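Local coordinates for Alpha/beta hydrolase (Enterobacter asburiae, PDB 6KMO), which hydrolyses ester bonds, acting as the esterase and lipase CinB of the alpha/beta hydrolase fold, at the interface of chains A and B. Numbering follows the deposited sequence. Chains: chain A/B, Alpha/beta hydrolase.

Contact 1: the interface of chains A and B. Residues chain A 151, 154, 192, 195-196, 252; chain B 4, 7-8, 13.
A:Leu252 sets its methyl CD1 over the middle of one face of the B:Phe13 ring, 3.6 Å from the ring centroid. This is a CH-pi contact. A:Leu252 CD2 lies over the same face, toward its CD1–CE1 rim. A:Gln195 runs past in the opposite direction. Its CB and CG press on the CZ/CE1 rim from the side away from A:Leu252, with A:Gln195 CG 3.7 Å from B:Phe13 CZ. Its amide plane stands 81° from the ring. The methyl B:Leu8 CD2 meets A:Leu252 CD1 and A:Phe196 CZ. B:Leu8 CD2 is also 3.5 Å from the amide oxygen A:Gln192 OE1. B:Leu8 CD1 lies by the same oxygen and touches A:Asn151 CB at 3.7 Å, so the leucine fork straddles A:Gln192 OE1. B:Leu4 also reaches A:Phe196 and A:Asn151, but it is poorly ordered. Behind this shell, A:Tyr154 CZ sits in plane at the edge of the A:Phe196 ring. A:Gln192 is extended beyond CG (chi2 175°), which carries its amide out to B:Leu8. No polar bond crosses here. The patch is an apolar seat for helix 4-8 and the turn 11-13 of chain B. That segment resembles a signal peptide, so the seat may serve only the deposited assembly and be absent from the mature protein.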
ATOM      1  N   ASN A 151      23.944  14.091 -10.794  1.00  7.69           N
ATOM      2  CA  ASN A 151      24.400  14.128 -12.174  1.00  8.31           C
ATOM      3  C   ASN A 151      24.800  12.736 -12.642  1.00  8.36           C
ATOM      4  O   ASN A 151      24.437  12.318 -13.750  1.00  8.29           O
ATOM      5  CB  ASN A 151      25.573  15.076 -12.326  1.00  8.47           C
ATOM      6  CG  ASN A 151      26.125  15.030 -13.719  1.00 14.64           C
ATOM      7  OD1 ASN A 151      25.446  15.425 -14.644  1.00 17.03           O
ATOM      8  ND2 ASN A 151      27.292  14.481 -13.885  1.00 15.63           N
ATOM      9  N   TYR A 154      21.662  10.780 -13.311  1.00  7.05           N
ATOM     10  CA  TYR A 154      21.019  11.150 -14.570  1.00  7.01           C
ATOM     11  C   TYR A 154      21.795  10.606 -15.772  1.00  8.50           C
ATOM     12  O   TYR A 154      21.203  10.052 -16.707  1.00  6.82           O
ATOM     13  CB  TYR A 154      20.821  12.673 -14.686  1.00  8.35           C
ATOM     14  CG  TYR A 154      20.270  13.041 -16.039  1.00  8.38           C
ATOM     15  CD1 TYR A 154      18.948  12.836 -16.346  1.00  8.54           C
ATOM     16  CD2 TYR A 154      21.103  13.501 -17.037  1.00 11.50           C
ATOM     17  CE1 TYR A 154      18.432  13.121 -17.597  1.00  8.72           C
ATOM     18  CE2 TYR A 154      20.608  13.782 -18.292  1.00 16.62           C
ATOM     19  CZ  TYR A 154      19.277  13.597 -18.560  1.00 13.90           C
ATOM     20  OH  TYR A 154      18.803  13.890 -19.817  1.00 19.06           O
ATOM     21  N   GLN A 192      15.544  16.477 -13.887  1.00  7.23           N
ATOM     22  CA  GLN A 192      16.550  16.719 -14.917  1.00  7.38           C
ATOM     23  C   GLN A 192      16.052  16.225 -16.270  1.00  8.81           C
ATOM     24  O   GLN A 192      16.187  16.920 -17.284  1.00  8.71           O
ATOM     25  CB  GLN A 192      17.850  16.003 -14.561  1.00  7.66           C
ATOM     26  CG  GLN A 192      18.639  16.642 -13.439  1.00  8.52           C
ATOM     27  CD  GLN A 192      19.839  15.806 -13.075  1.00  8.95           C
ATOM     28  OE1 GLN A 192      20.856  15.840 -13.756  1.00  9.49           O
ATOM     29  NE2 GLN A 192      19.712  15.017 -12.022  1.00  7.74           N
ATOM     30  N   GLN A 195      13.721  18.719 -17.748  1.00 10.07           N
ATOM     31  CA  GLN A 195      14.393  19.915 -18.235  1.00 11.58           C
ATOM     32  C   GLN A 195      15.172  19.644 -19.515  1.00 14.22           C
ATOM     33  O   GLN A 195      15.235  20.506 -20.406  1.00 17.24           O
ATOM     34  CB  GLN A 195      15.319  20.471 -17.154  1.00 15.61           C
ATOM     35  CG  GLN A 195      15.780  21.890 -17.441  1.00 21.86           C
ATOM     36  CD  GLN A 195      14.623  22.871 -17.475  1.00 20.13           C
ATOM     37  OE1 GLN A 195      13.641  22.717 -16.742  1.00 33.60           O
ATOM     38  NE2 GLN A 195      14.725  23.873 -18.324  1.00 31.84           N
ATOM     39  N   PHE A 196      15.765  18.458 -19.635  1.00 13.52           N
ATOM     40  CA  PHE A 196      16.660  18.136 -20.742  1.00 13.04           C
ATOM     41  C   PHE A 196      15.973  17.329 -21.846  1.00 16.39           C
ATOM     42  O   PHE A 196      16.659  16.809 -22.738  1.00 21.13           O
ATOM     43  CB  PHE A 196      17.892  17.390 -20.218  1.00 16.13           C
ATOM     44  CG  PHE A 196      18.642  18.121 -19.131  1.00 14.39           C
ATOM     45  CD1 PHE A 196      18.765  19.495 -19.142  1.00 18.76           C
ATOM     46  CD2 PHE A 196      19.231  17.413 -18.093  1.00 18.08           C
ATOM     47  CE1 PHE A 196      19.463  20.155 -18.141  1.00 20.25           C
ATOM     48  CE2 PHE A 196      19.932  18.060 -17.099  1.00 16.80           C
ATOM     49  CZ  PHE A 196      20.041  19.427 -17.108  1.00 18.01           C
ATOM     50  N   LEU A 252      16.201  20.229  -7.357  1.00  6.50           N
ATOM     51  CA  LEU A 252      16.919  18.974  -7.520  1.00  6.72           C
ATOM     52  C   LEU A 252      17.459  18.454  -6.198  1.00  5.92           C
ATOM     53  O   LEU A 252      17.970  17.324  -6.151  1.00  7.43           O
ATOM     54  CB  LEU A 252      18.069  19.131  -8.516  1.00  6.60           C
ATOM     55  CG  LEU A 252      17.651  19.607  -9.903  1.00  6.16           C
ATOM     56  CD1 LEU A 252      18.880  19.687 -10.812  1.00  9.40           C
ATOM     57  CD2 LEU A 252      16.596  18.713 -10.532  1.00  8.68           C
TER
ATOM     58  N   LEU B   4      27.694  20.041 -16.975  1.00 34.45           N
ATOM     59  CA  LEU B   4      26.341  19.824 -16.474  1.00 30.18           C
ATOM     60  C   LEU B   4      26.179  20.438 -15.091  1.00 34.04           C
ATOM     61  O   LEU B   4      25.160  21.078 -14.793  1.00 29.01           O
ATOM     62  CB  LEU B   4      26.013  18.322 -16.447  1.00 32.36           C
ATOM     63  CG  LEU B   4      24.531  18.014 -16.701  1.00 39.95           C
ATOM     64  CD1 LEU B   4      24.106  16.546 -16.688  1.00 45.86           C
ATOM     65  CD2 LEU B   4      23.762  18.737 -15.657  1.00 38.36           C
ATOM     66  N   ILE B   7      24.859  23.987 -14.802  1.00 14.45           N
ATOM     67  CA  ILE B   7      23.432  24.158 -15.019  1.00 12.64           C
ATOM     68  C   ILE B   7      22.638  23.637 -13.827  1.00 11.21           C
ATOM     69  O   ILE B   7      21.643  24.252 -13.413  1.00 10.92           O
ATOM     70  CB  ILE B   7      23.038  23.496 -16.349  1.00 16.36           C
ATOM     71  CG1 ILE B   7      23.781  24.193 -17.502  1.00 22.66           C
ATOM     72  CG2 ILE B   7      21.572  23.562 -16.548  1.00 19.47           C
ATOM     73  CD1 ILE B   7      23.992  23.305 -18.725  1.00 27.25           C
ATOM     74  N   LEU B   8      23.084  22.527 -13.222  1.00 10.21           N
ATOM     75  CA  LEU B   8      22.313  21.915 -12.143  1.00  9.94           C
ATOM     76  C   LEU B   8      22.238  22.804 -10.913  1.00  9.79           C
ATOM     77  O   LEU B   8      21.247  22.740 -10.180  1.00 10.68           O
ATOM     78  CB  LEU B   8      22.887  20.561 -11.739  1.00 10.46           C
ATOM     79  CG  LEU B   8      22.896  19.519 -12.847  1.00 11.03           C
ATOM     80  CD1 LEU B   8      23.546  18.215 -12.369  1.00 15.90           C
ATOM     81  CD2 LEU B   8      21.524  19.238 -13.419  1.00 10.28           C
ATOM     82  N   PHE B  13      16.897  25.726 -11.860  1.00  9.59           N
ATOM     83  CA  PHE B  13      16.271  24.791 -10.929  1.00  7.92           C
ATOM     84  C   PHE B  13      15.929  25.425  -9.595  1.00  9.85           C
ATOM     85  O   PHE B  13      15.578  24.711  -8.650  1.00  9.17           O
ATOM     86  CB  PHE B  13      17.199  23.598 -10.742  1.00  8.94           C
ATOM     87  CG  PHE B  13      17.374  22.768 -11.992  1.00  8.00           C
ATOM     88  CD1 PHE B  13      16.362  21.930 -12.422  1.00  9.65           C
ATOM     89  CD2 PHE B  13      18.540  22.828 -12.744  1.00  9.49           C
ATOM     90  CE1 PHE B  13      16.512  21.156 -13.569  1.00 10.01           C
ATOM     91  CE2 PHE B  13      18.683  22.077 -13.899  1.00 10.88           C
ATOM     92  CZ  PHE B  13      17.676  21.230 -14.306  1.00  9.64           C
TER

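Contact 2: the interface of chains A and B. Residues chain A 203, 270, 297-298, 300, 331, 335; chain B 302, 319-320, 323, 327.
Strand 297-302 of chain A meets helix 319-335 and strand 297-302 of chain B. Strands 203-207 and 269-274 and helix 319-335 of chain A border the patch. A:Thr300 and B:Tyr302 form an antiparallel beta bridge across the chains. The central knob is B:Val323, which packs obliquely over A:Thr298. B:Val323 CG1, anti to the backbone N (chi1 171°), touches the methyl A:Thr298 CG2 at 3.8 Å. B:Val323 CG2 turns to the hydroxyl A:Thr298 OG1, 3.5 Å away, and meets the phenol oxygen A:Tyr203 OH tip to tip. A:Tyr203 is backed by A:His335, whose CG lies over the rim of one tyrosine face. One turn earlier on the helix, the hydroxyl B:Thr320 OG1 gives a weak hydrogen bond to the carbonyl A:Val297 O, at 3.3 Å. A:Thr300 lies beside B:Tyr302 and points the same way, with its methyl CG2 above the rim of one ring face. The phenol B:Tyr302 OH donates to the amide oxygen B:Gln327 OE1 at 2.6 Å, tilted 20° from the carbonyl plane. This bond should fix the turn of the amide and direct its NE2 toward chain A. There B:Gln327 NE2 meets the methyl A:Leu270 CD2 tip to tip, at 3.8 Å. The patch joins the two copies in the deposited dimer, though the structure alone does not show that they pair in solution. Water 1 lies 2.9 Å from B:Gln327 NE2. The same water 1 is 3.2 Å from A:Thr300 OG1.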
ATOM      1  N   TYR A 203       7.832   5.059 -14.854  1.00  6.79           N
ATOM      2  CA  TYR A 203       7.291   5.012 -13.502  1.00  6.27           C
ATOM      3  C   TYR A 203       8.391   5.330 -12.513  1.00  7.42           C
ATOM      4  O   TYR A 203       9.534   4.906 -12.695  1.00  7.33           O
ATOM      5  CB  TYR A 203       6.736   3.620 -13.185  1.00  7.45           C
ATOM      6  CG  TYR A 203       5.669   3.558 -12.117  1.00  6.93           C
ATOM      7  CD1 TYR A 203       4.486   4.246 -12.278  1.00  7.47           C
ATOM      8  CD2 TYR A 203       5.820   2.758 -10.986  1.00  8.06           C
ATOM      9  CE1 TYR A 203       3.482   4.177 -11.316  1.00  6.08           C
ATOM     10  CE2 TYR A 203       4.828   2.682 -10.027  1.00  6.68           C
ATOM     11  CZ  TYR A 203       3.665   3.396 -10.191  1.00  6.24           C
ATOM     12  OH  TYR A 203       2.660   3.285  -9.247  1.00  7.19           O
ATOM     13  N   LEU A 270       4.702   6.207  -7.572  1.00  4.86           N
ATOM     14  CA  LEU A 270       4.270   5.578  -6.333  1.00  4.52           C
ATOM     15  C   LEU A 270       5.188   6.090  -5.235  1.00  5.61           C
ATOM     16  O   LEU A 270       6.416   6.028  -5.381  1.00  5.96           O
ATOM     17  CB  LEU A 270       4.385   4.059  -6.414  1.00  5.64           C
ATOM     18  CG  LEU A 270       4.182   3.313  -5.089  1.00  6.16           C
ATOM     19  CD1 LEU A 270       2.772   3.487  -4.546  1.00  6.07           C
ATOM     20  CD2 LEU A 270       4.465   1.841  -5.272  1.00  6.73           C
ATOM     21  N   VAL A 297      -0.363   9.779  -9.387  1.00  6.25           N
ATOM     22  CA  VAL A 297       0.443   9.470  -8.211  1.00  5.81           C
ATOM     23  C   VAL A 297      -0.388   8.720  -7.177  1.00  6.48           C
ATOM     24  O   VAL A 297      -1.551   9.059  -6.905  1.00  7.32           O
ATOM     25  CB  VAL A 297       1.110  10.732  -7.628  1.00  6.81           C
ATOM     26  CG1 VAL A 297       0.068  11.773  -7.254  1.00  7.41           C
ATOM     27  CG2 VAL A 297       1.949  10.373  -6.427  1.00  7.59           C
ATOM     28  N   THR A 298       0.227   7.700  -6.587  1.00  5.41           N
ATOM     29  CA  THR A 298      -0.334   6.917  -5.493  1.00  5.13           C
ATOM     30  C   THR A 298       0.563   7.116  -4.289  1.00  5.21           C
ATOM     31  O   THR A 298       1.789   7.017  -4.415  1.00  5.36           O
ATOM     32  CB  THR A 298      -0.348   5.432  -5.867  1.00  5.26           C
ATOM     33  OG1 THR A 298      -1.151   5.232  -7.034  1.00  6.04           O
ATOM     34  CG2 THR A 298      -0.910   4.588  -4.747  1.00  5.82           C
ATOM     35  N   THR A 300       1.031   5.638  -0.421  0.51  4.79           N
ATOM     36  CA  THR A 300       0.656   4.588   0.516  0.51  5.37           C
ATOM     37  C   THR A 300       1.493   4.725   1.777  0.51  6.19           C
ATOM     38  O   THR A 300       2.728   4.636   1.718  0.51  6.14           O
ATOM     39  CB  THR A 300       0.905   3.193  -0.062  0.51  5.50           C
ATOM     40  OG1 THR A 300       0.388   3.089  -1.389  0.51  6.92           O
ATOM     41  CG2 THR A 300       0.263   2.114   0.805  0.51  7.45           C
ATOM     42  N   ALA A 331       3.249  -2.811  -8.783  1.00  7.07           N
ATOM     43  CA  ALA A 331       2.971  -1.539  -9.438  1.00  7.79           C
ATOM     44  C   ALA A 331       3.988  -1.267 -10.531  1.00  6.82           C
ATOM     45  O   ALA A 331       3.632  -0.831 -11.638  1.00  8.53           O
ATOM     46  CB  ALA A 331       2.966  -0.421  -8.392  1.00  8.48           C
ATOM     47  N   HIS A 335       3.546  -0.922 -14.919  1.00  7.59           N
ATOM     48  CA  HIS A 335       3.928   0.272 -15.657  1.00  8.98           C
ATOM     49  C   HIS A 335       5.115   0.070 -16.582  1.00  7.21           C
ATOM     50  O   HIS A 335       5.434   0.980 -17.344  1.00 10.17           O
ATOM     51  CB  HIS A 335       4.146   1.439 -14.690  1.00  8.27           C
ATOM     52  CG  HIS A 335       2.870   1.913 -14.097  1.00  8.46           C
ATOM     53  ND1 HIS A 335       2.186   3.004 -14.593  1.00 11.25           N
ATOM     54  CD2 HIS A 335       2.099   1.394 -13.113  1.00 10.18           C
ATOM     55  CE1 HIS A 335       1.054   3.146 -13.923  1.00 11.77           C
ATOM     56  NE2 HIS A 335       0.975   2.179 -13.027  1.00 12.00           N
TER
ATOM     57  N   TYR B 302      -4.191   4.573   2.010  1.00  5.33           N
ATOM     58  CA  TYR B 302      -4.077   5.203   0.693  1.00  5.11           C
ATOM     59  C   TYR B 302      -4.525   6.658   0.820  1.00  6.07           C
ATOM     60  O   TYR B 302      -5.692   6.947   1.126  1.00  5.93           O
ATOM     61  CB  TYR B 302      -4.865   4.424  -0.356  1.00  5.01           C
ATOM     62  CG  TYR B 302      -4.194   3.115  -0.721  1.00  5.40           C
ATOM     63  CD1 TYR B 302      -4.349   1.991   0.061  1.00  5.46           C
ATOM     64  CD2 TYR B 302      -3.334   3.033  -1.811  1.00  7.11           C
ATOM     65  CE1 TYR B 302      -3.709   0.811  -0.238  1.00  5.81           C
ATOM     66  CE2 TYR B 302      -2.698   1.820  -2.141  1.00  7.31           C
ATOM     67  CZ  TYR B 302      -2.878   0.732  -1.329  1.00  5.97           C
ATOM     68  OH  TYR B 302      -2.235  -0.463  -1.595  1.00  6.25           O
ATOM     69  N   PRO B 319      -5.730   7.032 -10.488  1.00  7.16           N
ATOM     70  CA  PRO B 319      -4.459   6.294 -10.426  1.00  6.75           C
ATOM     71  C   PRO B 319      -4.305   5.472  -9.161  1.00  6.16           C
ATOM     72  O   PRO B 319      -3.915   4.296  -9.219  1.00  6.59           O
ATOM     73  CB  PRO B 319      -3.406   7.404 -10.550  1.00  8.66           C
ATOM     74  CG  PRO B 319      -4.090   8.450 -11.390  1.00 10.15           C
ATOM     75  CD  PRO B 319      -5.544   8.417 -10.969  1.00  7.91           C
ATOM     76  N   THR B 320      -4.644   6.056  -8.011  1.00  6.19           N
ATOM     77  CA  THR B 320      -4.527   5.346  -6.737  1.00  5.73           C
ATOM     78  C   THR B 320      -5.395   4.101  -6.701  1.00  5.77           C
ATOM     79  O   THR B 320      -5.005   3.092  -6.118  1.00  6.62           O
ATOM     80  CB  THR B 320      -4.930   6.281  -5.594  1.00  5.84           C
ATOM     81  OG1 THR B 320      -3.987   7.338  -5.527  1.00  6.49           O
ATOM     82  CG2 THR B 320      -4.988   5.563  -4.263  1.00  6.31           C
ATOM     83  N   VAL B 323      -3.742   1.236  -8.733  1.00  5.49           N
ATOM     84  CA  VAL B 323      -2.589   0.709  -8.013  1.00  5.40           C
ATOM     85  C   VAL B 323      -3.027  -0.059  -6.768  1.00  6.10           C
ATOM     86  O   VAL B 323      -2.532  -1.159  -6.507  1.00  5.85           O
ATOM     87  CB  VAL B 323      -1.586   1.827  -7.703  1.00  5.75           C
ATOM     88  CG1 VAL B 323      -0.501   1.341  -6.759  1.00  6.78           C
ATOM     89  CG2 VAL B 323      -0.963   2.312  -8.996  1.00  7.33           C
ATOM     90  N   GLN B 327      -2.229  -3.920  -6.037  1.00  5.86           N
ATOM     91  CA  GLN B 327      -1.437  -4.260  -4.860  1.00  5.55           C
ATOM     92  C   GLN B 327      -2.150  -5.254  -3.948  1.00  6.26           C
ATOM     93  O   GLN B 327      -1.505  -6.152  -3.374  1.00  6.18           O
ATOM     94  CB  GLN B 327      -1.045  -2.978  -4.130  1.00  5.32           C
ATOM     95  CG  GLN B 327      -0.033  -2.169  -4.930  1.00  6.02           C
ATOM     96  CD  GLN B 327       0.427  -0.925  -4.201  1.00  6.12           C
ATOM     97  OE1 GLN B 327      -0.339  -0.319  -3.440  1.00  6.39           O
ATOM     98  NE2 GLN B 327       1.668  -0.522  -4.435  1.00  5.75           N
TER
HETATM   99  O   HOH W   1       2.646   0.933  -2.095  1.00  6.76           O

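Contact 3: the interface of chains A and B. Residues chain A 249-251, 257, 262; chain B 13-16.
A segment assigned to the N-terminus of chain B docks here on a loop of chain A as a short antiparallel beta bridge, A:Asn250 with B:Ala14, and apparently ties the deposited dimer by arm exchange. The model breaks off after B:Ala16, so the exchange is inferred. Backbone bonds flank the bridge. A:Ile251 N donates to B:Phe13 O at 2.8 Å. B:Ser15 N donates to A:Asn249 O at 3.0 Å. The side chain of B:Ser15 has OG anti to its backbone N (chi1 170°), which turns the hydroxyl OG to the carbonyl A:Arg257 O, 2.7 Å away. The hydroxyl sits above that carbonyl plane, 40° out of it. A:Gln262, extended beyond CG, sends its amide NE2 to B:Ala14 O at 3.0 Å. That acceptor lies close to the amide plane of the glutamine. A:Asn249 also offers ND2 to B:Ala16 O, but B:Ala16 is poorly ordered. The other end of this amide, A:Asn249 OD1, takes a bond from A:Arg257 NH1 at 2.9 Å, in the guanidinium plane. The arginine should steady the rotation of the amide. Water 2 joins A:Asn249 OD1 to B:Ser15 OG, 2.7 Å from the latter. A:Asn250 lies alongside B:Phe13, its amide 14° from the ring plane, with A:Asn250 OD1 3.3 Å from B:Phe13 CB. In the fold, the chain A loop follows helix 245-248, and the 3-10 turn 255-257 and helix 260-263 complete the docking site.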
ATOM      1  N   ASN A 249      17.459  25.235  -1.653  1.00  6.51           N
ATOM      2  CA  ASN A 249      16.286  25.798  -2.290  1.00  6.74           C
ATOM      3  C   ASN A 249      16.150  25.377  -3.750  1.00  7.97           C
ATOM      4  O   ASN A 249      15.231  25.844  -4.434  1.00  9.31           O
ATOM      5  CB  ASN A 249      16.322  27.325  -2.185  1.00  8.14           C
ATOM      6  CG  ASN A 249      14.960  27.936  -2.204  1.00 11.38           C
ATOM      7  OD1 ASN A 249      14.043  27.488  -1.496  1.00 11.79           O
ATOM      8  ND2 ASN A 249      14.791  28.968  -3.031  1.00 13.33           N
ATOM      9  N   ASN A 250      17.048  24.527  -4.234  1.00  7.97           N
ATOM     10  CA  ASN A 250      17.051  24.018  -5.602  1.00  7.29           C
ATOM     11  C   ASN A 250      16.151  22.794  -5.638  1.00  7.31           C
ATOM     12  O   ASN A 250      16.249  21.928  -4.762  1.00  7.12           O
ATOM     13  CB  ASN A 250      18.507  23.660  -5.911  1.00  7.71           C
ATOM     14  CG  ASN A 250      18.752  23.166  -7.319  1.00  7.19           C
ATOM     15  OD1 ASN A 250      18.036  22.325  -7.853  1.00  7.29           O
ATOM     16  ND2 ASN A 250      19.822  23.673  -7.921  1.00  8.67           N
ATOM     17  N   ILE A 251      15.252  22.730  -6.626  1.00  7.17           N
ATOM     18  CA  ILE A 251      14.289  21.627  -6.685  1.00  7.36           C
ATOM     19  C   ILE A 251      14.949  20.265  -6.899  1.00  8.05           C
ATOM     20  O   ILE A 251      14.310  19.232  -6.650  1.00  7.85           O
ATOM     21  CB  ILE A 251      13.185  21.863  -7.740  1.00  6.75           C
ATOM     22  CG1 ILE A 251      13.739  21.824  -9.172  1.00  7.27           C
ATOM     23  CG2 ILE A 251      12.461  23.161  -7.451  1.00  7.77           C
ATOM     24  CD1 ILE A 251      12.647  21.921 -10.236  1.00 10.15           C
ATOM     25  N   ARG A 257       9.866  21.834  -2.724  1.00  7.24           N
ATOM     26  CA  ARG A 257       9.778  23.275  -2.944  1.00  7.96           C
ATOM     27  C   ARG A 257       9.411  23.631  -4.378  1.00  8.57           C
ATOM     28  O   ARG A 257       9.230  24.820  -4.680  1.00 10.84           O
ATOM     29  CB  ARG A 257      11.098  23.937  -2.547  1.00  7.63           C
ATOM     30  CG  ARG A 257      11.479  23.711  -1.100  1.00  6.83           C
ATOM     31  CD  ARG A 257      12.699  24.505  -0.700  1.00  8.61           C
ATOM     32  NE  ARG A 257      13.264  24.023   0.546  1.00  8.44           N
ATOM     33  CZ  ARG A 257      14.240  24.615   1.216  1.00  8.74           C
ATOM     34  NH1 ARG A 257      14.726  25.780   0.805  1.00  9.21           N
ATOM     35  NH2 ARG A 257      14.734  24.028   2.302  1.00 10.23           N
ATOM     36  N   GLN A 262       6.493  23.562 -12.105  1.00  8.04           N
ATOM     37  CA  GLN A 262       7.736  22.805 -12.157  1.00  8.50           C
ATOM     38  C   GLN A 262       7.498  21.305 -12.081  1.00  8.49           C
ATOM     39  O   GLN A 262       8.314  20.539 -12.595  1.00  9.84           O
ATOM     40  CB  GLN A 262       8.659  23.252 -11.032  1.00  8.53           C
ATOM     41  CG  GLN A 262       9.311  24.614 -11.320  1.00  8.91           C
ATOM     42  CD  GLN A 262      10.098  25.150 -10.152  1.00  8.22           C
ATOM     43  OE1 GLN A 262       9.636  25.180  -9.010  1.00  9.37           O
ATOM     44  NE2 GLN A 262      11.298  25.633 -10.437  1.00 10.47           N
TER
ATOM     45  N   PHE B  13      16.897  25.726 -11.860  1.00  9.59           N
ATOM     46  CA  PHE B  13      16.271  24.791 -10.929  1.00  7.92           C
ATOM     47  C   PHE B  13      15.929  25.425  -9.595  1.00  9.85           C
ATOM     48  O   PHE B  13      15.578  24.711  -8.650  1.00  9.17           O
ATOM     49  CB  PHE B  13      17.199  23.598 -10.742  1.00  8.94           C
ATOM     50  CG  PHE B  13      17.374  22.768 -11.992  1.00  8.00           C
ATOM     51  CD1 PHE B  13      16.362  21.930 -12.422  1.00  9.65           C
ATOM     52  CD2 PHE B  13      18.540  22.828 -12.744  1.00  9.49           C
ATOM     53  CE1 PHE B  13      16.512  21.156 -13.569  1.00 10.01           C
ATOM     54  CE2 PHE B  13      18.683  22.077 -13.899  1.00 10.88           C
ATOM     55  CZ  PHE B  13      17.676  21.230 -14.306  1.00  9.64           C
ATOM     56  N   ALA B  14      15.982  26.744  -9.480  1.00  8.51           N
ATOM     57  CA  ALA B  14      15.566  27.378  -8.239  1.00  8.56           C
ATOM     58  C   ALA B  14      14.074  27.199  -7.982  1.00  9.94           C
ATOM     59  O   ALA B  14      13.249  27.243  -8.896  1.00 10.33           O
ATOM     60  CB  ALA B  14      15.897  28.869  -8.270  1.00  9.88           C
ATOM     61  N   SER B  15      13.724  27.025  -6.707  1.00 11.27           N
ATOM     62  CA  SER B  15      12.349  27.180  -6.268  1.00 13.03           C
ATOM     63  C   SER B  15      11.987  28.671  -6.154  1.00 18.27           C
ATOM     64  O   SER B  15      12.796  29.556  -6.415  1.00 32.88           O
ATOM     65  CB  SER B  15      12.167  26.546  -4.889  1.00 13.78           C
ATOM     66  OG  SER B  15      10.892  26.923  -4.389  1.00 21.76           O
ATOM     67  N   ALA B  16      10.770  28.946  -5.679  1.00 36.22           N
ATOM     68  CA  ALA B  16      10.388  30.301  -5.268  1.00 34.56           C
ATOM     69  C   ALA B  16      11.376  30.856  -4.240  1.00 41.79           C
ATOM     70  O   ALA B  16      11.848  30.138  -3.353  1.00 39.33           O
ATOM     71  CB  ALA B  16       8.972  30.309  -4.694  1.00 36.46           C
TER
HETATM   72  O   HOH W   2      11.260  27.933  -1.919  1.00 24.87           O

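Contact 1 and contact 3 are neighbours, their C-alpha centres about 12 Å apart. They share B:Phe13, whose ring serves contact 1 while its backbone carbonyl serves contact 3. Together they hold one continuous N-terminal arm assigned to chain B, first by apolar packing and then by polar bonds. Contact 2 lies about 26 Å from contact 1 and 25 Å from contact 3, and uses strand 297-302 and helix 319-335 instead. Each contact has a twin with the chains exchanged. The deposited dimer thus combines a direct join between the bodies with two apparently swapped arms, which may be lost if the arm is a cleaved signal peptide.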